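Local coordinates for protein glucose-resistance amylase regulator (Weissella paramesenteroides ATCC 33313, PDB 4RK6) that binds D-glucose between the two lobes of its sugar-binding domain and probably acts as a DNA-binding transcriptional repressor of the LacI family, at residues 170-173 and 174-178; 200-203 and 204-208. All coordinates share one frame; numbering follows the deposited sequence.

Contact 1. Residues 170-173 and 174-178; sequences HSYE and TGYTS. With GLC (alpha-D-glucopyranose), chain C.
Ser171 O accepts from Gly175 N (3.3 Å), Tyr172 O from Tyr176 N (2.9 Å) and Glu173 O from Thr177 N (2.8 Å), so the chain winds into the first turns of helix 172-182. Ser171 is the N-cap. Its OG lies between the backbone N and the carbonyl carbon (chi1 72°), which turns it back to the N-H of Thr174 at 3.1 Å from Ser171 OG to Thr174 N, with an N-H...O angle of 154°. Asp169 OD1 is hydrogen-bonded to both this OG and Thr174 OG1. One turn apart, Tyr172 and Tyr176 run side by side and point the same way; Tyr172 OH lies 3.7 Å from Tyr176 CD2, an oblique approach. Their hydroxyls separate, with Asn206 the partner of the first and Asp210 that of the second. Just before the cap, His170 lays one ring face against the glucose: GLC C6 stands 3.7 Å above the plane over the ring centre, a CH-pi type contact, while His170 ND1 is bonded to Thr196 OG1. The two tyrosines lie against helix 198-210 and also pack on Arg234 of the second subunit, whereas Thr174 and Ser178 touch Tyr166 of strand 163-166.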
loop_
_atom_site.group_PDB
_atom_site.type_symbol
_atom_site.label_atom_id
_atom_site.label_comp_id
_atom_site.label_asym_id
_atom_site.label_seq_id
_atom_site.Cartn_x
_atom_site.Cartn_y
_atom_site.Cartn_z
ATOM N N HIS A 170 -9.440 10.794 -0.895
ATOM C CA HIS A 170 -9.768 9.419 -0.489
ATOM C C HIS A 170 -8.980 8.978 0.749
ATOM O O HIS A 170 -8.785 7.773 0.954
ATOM C CB HIS A 170 -9.394 8.443 -1.614
ATOM C CG HIS A 170 -10.148 8.639 -2.880
ATOM N ND1 HIS A 170 -11.507 8.426 -2.981
ATOM C CD2 HIS A 170 -9.719 8.963 -4.124
ATOM C CE1 HIS A 170 -11.892 8.650 -4.223
ATOM N NE2 HIS A 170 -10.825 8.981 -4.935
ATOM N N SER A 171 -8.525 9.926 1.568
ATOM C CA SER A 171 -7.640 9.609 2.688
ATOM C C SER A 171 -8.368 9.165 3.959
ATOM O O SER A 171 -9.530 9.463 4.186
ATOM C CB SER A 171 -6.748 10.817 3.020
ATOM O OG SER A 171 -7.485 11.871 3.640
ATOM N N TYR A 172 -7.619 8.463 4.805
ATOM C CA TYR A 172 -8.033 8.160 6.163
ATOM C C TYR A 172 -8.480 9.427 6.906
ATOM O O TYR A 172 -9.498 9.430 7.574
ATOM C CB TYR A 172 -6.869 7.512 6.882
ATOM C CG TYR A 172 -7.073 7.310 8.368
ATOM C CD1 TYR A 172 -7.680 6.160 8.852
ATOM C CD2 TYR A 172 -6.610 8.249 9.290
ATOM C CE1 TYR A 172 -7.844 5.959 10.218
ATOM C CE2 TYR A 172 -6.784 8.065 10.656
ATOM C CZ TYR A 172 -7.400 6.917 11.117
ATOM O OH TYR A 172 -7.569 6.720 12.463
ATOM N N GLU A 173 -7.685 10.483 6.775
ATOM C CA GLU A 173 -7.946 11.732 7.470
ATOM C C GLU A 173 -9.300 12.322 7.072
ATOM O O GLU A 173 -10.030 12.824 7.915
ATOM C CB GLU A 173 -6.826 12.731 7.169
ATOM C CG GLU A 173 -5.500 12.406 7.875
ATOM C CD GLU A 173 -4.644 11.304 7.223
ATOM O OE1 GLU A 173 -4.915 10.859 6.070
ATOM O OE2 GLU A 173 -3.667 10.867 7.889
ATOM N N THR A 174 -9.647 12.224 5.793
ATOM C CA THR A 174 -10.949 12.712 5.342
ATOM C C THR A 174 -12.080 11.924 5.989
ATOM O O THR A 174 -13.083 12.487 6.431
ATOM C CB THR A 174 -11.031 12.712 3.814
ATOM O OG1 THR A 174 -10.149 13.723 3.284
ATOM C CG2 THR A 174 -12.468 12.928 3.316
ATOM N N GLY A 175 -11.948 10.608 6.072
ATOM C CA GLY A 175 -12.961 9.861 6.792
ATOM C C GLY A 175 -13.060 10.246 8.265
ATOM O O GLY A 175 -14.155 10.368 8.813
ATOM N N TYR A 176 -11.909 10.381 8.908
ATOM C CA TYR A 176 -11.861 10.686 10.329
ATOM C C TYR A 176 -12.471 12.057 10.610
ATOM O O TYR A 176 -13.294 12.223 11.533
ATOM C CB TYR A 176 -10.421 10.647 10.831
ATOM C CG TYR A 176 -10.339 10.539 12.337
ATOM C CD1 TYR A 176 -10.457 11.668 13.144
ATOM C CD2 TYR A 176 -10.168 9.306 12.962
ATOM C CE1 TYR A 176 -10.401 11.565 14.527
ATOM C CE2 TYR A 176 -10.117 9.191 14.339
ATOM C CZ TYR A 176 -10.235 10.330 15.126
ATOM O OH TYR A 176 -10.204 10.222 16.499
ATOM N N THR A 177 -12.067 13.035 9.809
ATOM C CA THR A 177 -12.517 14.419 10.036
ATOM C C THR A 177 -13.967 14.645 9.666
ATOM O O THR A 177 -14.609 15.557 10.213
ATOM C CB THR A 177 -11.617 15.469 9.322
ATOM O OG1 THR A 177 -11.650 15.320 7.894
ATOM C CG2 THR A 177 -10.191 15.385 9.808
ATOM N N SER A 178 -14.506 13.845 8.746
ATOM C CA SER A 178 -15.869 14.069 8.280
ATOM C C SER A 178 -16.854 14.115 9.445
ATOM O O SER A 178 -17.720 14.986 9.507
ATOM C CB SER A 178 -16.297 12.989 7.275
ATOM O OG SER A 178 -16.375 11.708 7.882
HETATM C C1 GLC C . -9.282 6.055 -8.137
HETATM C C2 GLC C . -10.002 5.017 -8.998
HETATM C C3 GLC C . -11.289 4.515 -8.376
HETATM C C4 GLC C . -11.047 4.162 -6.906
HETATM C C5 GLC C . -10.580 5.431 -6.190
HETATM C C6 GLC C . -10.289 5.173 -4.714
HETATM O O1 GLC C . -9.886 7.265 -8.384
HETATM O O2 GLC C . -10.333 5.564 -10.274
HETATM O O3 GLC C . -11.650 3.359 -9.124
HETATM O O4 GLC C . -12.208 3.627 -6.347
HETATM O O5 GLC C . -9.368 5.882 -6.734
HETATM O O6 GLC C . -9.269 4.237 -4.556
#

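Contact 2. Residues 200-203 and 204-208; sequences VGQG and LINAM
Leu204 leans back over the preceding turn, towards Val200 and Gly201. Its CB rests 3.5 Å from Gly201 O. CG lies beside the backbone N, anti to the carbonyl carbon (chi1 -75°), and so comes to 3.5 Å from Val200 O. From there CD1 meets Val200 O at 3.8 Å, Gly201 CA at 4.2 Å and Val200 CG1 at 4.4 Å, the last a loose apolar touch, while CD2 turns to helix 172-182. The backbone beneath is regular: Leu204 N, Ile205 N, Asn206 N and Ala207 N donate in turn to the carbonyls of Val200, Gly201, Gln202 and Gly203. Along another side of the helix, Gln202 and Asn206 bring their amides together obliquely, the planes 39° apart and Gln202 NE2 3.5 Å from Asn206 OD1. The hydrogen bonds of these amides go to other residues: Gln202 OE1 takes one from Gln229 NE2, and Asn206 ND2 bonds Ile232 O of the second subunit as well as Tyr172 OH. Helix 198-210 is the crossover of a beta-alpha-beta unit between strands 192-195 and 220-223; Val200 packs on Ala195, Leu204 on Ala193 and Ile221, and Ile205 on Ile221, while Ala207 meets Tyr176 and Val179 of helix 172-182.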
loop_
_atom_site.group_PDB
_atom_site.type_symbol
_atom_site.label_atom_id
_atom_site.label_comp_id
_atom_site.label_asym_id
_atom_site.label_seq_id
_atom_site.Cartn_x
_atom_site.Cartn_y
_atom_site.Cartn_z
ATOM N N VAL A 200 -11.042 5.660 3.736
ATOM C CA VAL A 200 -12.035 6.600 4.249
ATOM C C VAL A 200 -12.902 5.869 5.273
ATOM O O VAL A 200 -13.201 6.398 6.348
ATOM C CB VAL A 200 -12.898 7.195 3.120
ATOM C CG1 VAL A 200 -14.011 8.077 3.677
ATOM C CG2 VAL A 200 -12.036 7.944 2.123
ATOM N N GLY A 201 -13.314 4.646 4.944
ATOM C CA GLY A 201 -14.100 3.819 5.843
ATOM C C GLY A 201 -13.367 3.503 7.142
ATOM O O GLY A 201 -13.946 3.531 8.221
ATOM N N GLN A 202 -12.073 3.230 7.037
ATOM C CA GLN A 202 -11.279 2.990 8.230
ATOM C C GLN A 202 -11.233 4.250 9.134
ATOM O O GLN A 202 -11.245 4.153 10.376
ATOM C CB GLN A 202 -9.890 2.533 7.837
ATOM C CG GLN A 202 -8.967 2.268 8.992
ATOM C CD GLN A 202 -9.354 1.030 9.763
ATOM O OE1 GLN A 202 -9.011 -0.097 9.360
ATOM N NE2 GLN A 202 -10.066 1.216 10.871
ATOM N N GLY A 203 -11.138 5.406 8.505
ATOM C CA GLY A 203 -11.125 6.694 9.231
ATOM C C GLY A 203 -12.408 6.910 9.983
ATOM O O GLY A 203 -12.404 7.328 11.128
ATOM N N LEU A 204 -13.517 6.614 9.321
ATOM C CA LEU A 204 -14.831 6.705 9.942
ATOM C C LEU A 204 -14.964 5.762 11.148
ATOM O O LEU A 204 -15.460 6.160 12.219
ATOM C CB LEU A 204 -15.899 6.341 8.924
ATOM C CG LEU A 204 -16.181 7.413 7.864
ATOM C CD1 LEU A 204 -16.925 6.784 6.702
ATOM C CD2 LEU A 204 -17.011 8.521 8.471
ATOM N N ILE A 205 -14.524 4.513 10.991
ATOM C CA ILE A 205 -14.578 3.555 12.091
ATOM C C ILE A 205 -13.808 4.086 13.303
ATOM O O ILE A 205 -14.312 4.071 14.441
ATOM C CB ILE A 205 -14.003 2.193 11.669
ATOM C CG1 ILE A 205 -15.003 1.458 10.776
ATOM C CG2 ILE A 205 -13.639 1.362 12.901
ATOM C CD1 ILE A 205 -14.437 0.169 10.221
ATOM N N ASN A 206 -12.599 4.568 13.064
ATOM C CA ASN A 206 -11.772 5.039 14.165
ATOM C C ASN A 206 -12.328 6.296 14.813
ATOM O O ASN A 206 -12.219 6.436 16.029
ATOM C CB ASN A 206 -10.309 5.227 13.736
ATOM C CG ASN A 206 -9.568 3.913 13.670
ATOM O OD1 ASN A 206 -10.118 2.875 14.008
ATOM N ND2 ASN A 206 -8.327 3.945 13.252
ATOM N N ALA A 207 -12.895 7.208 14.020
ATOM C CA ALA A 207 -13.445 8.438 14.597
ATOM C C ALA A 207 -14.583 8.061 15.523
ATOM O O ALA A 207 -14.701 8.593 16.637
ATOM C CB ALA A 207 -13.918 9.395 13.518
HETATM N N MSE A 208 -15.416 7.116 15.088
HETATM C CA MSE A 208 -16.545 6.697 15.940
HETATM C C MSE A 208 -16.031 6.066 17.210
HETATM O O MSE A 208 -16.474 6.444 18.329
HETATM C CB MSE A 208 -17.522 5.748 15.232
HETATM C CG MSE A 208 -18.155 6.300 13.948
HETATM SE SE MSE A 208 -19.036 8.076 14.132
HETATM C CE MSE A 208 -20.581 7.348 15.083
#

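How the contacts relate
Contacts 1 and 2 are successive stretches of one lobe, their centres about 7 Å apart, on two helices packed against each other. The polar join between them is Tyr172 OH to Asn206 ND2, a probable hydrogen bond of 3.0 Å; Tyr176 CE2 comes within 3.4 Å of Ala207 CA, and Leu204 CD2 nests 3.3 Å from Ser178 OG and 3.4 Å from Gly175 O. The glucose touches contact 1 through His170, whereas the side chain of Val200 in contact 2 stays about 8 Å from it. Thr22, Thr96, Arg145, Asp225 and Gln242 hydrogen-bond the sugar. Both contacts also touch the second subunit, so the two helices lie at the interface between the subunits, with His170 facing the sugar.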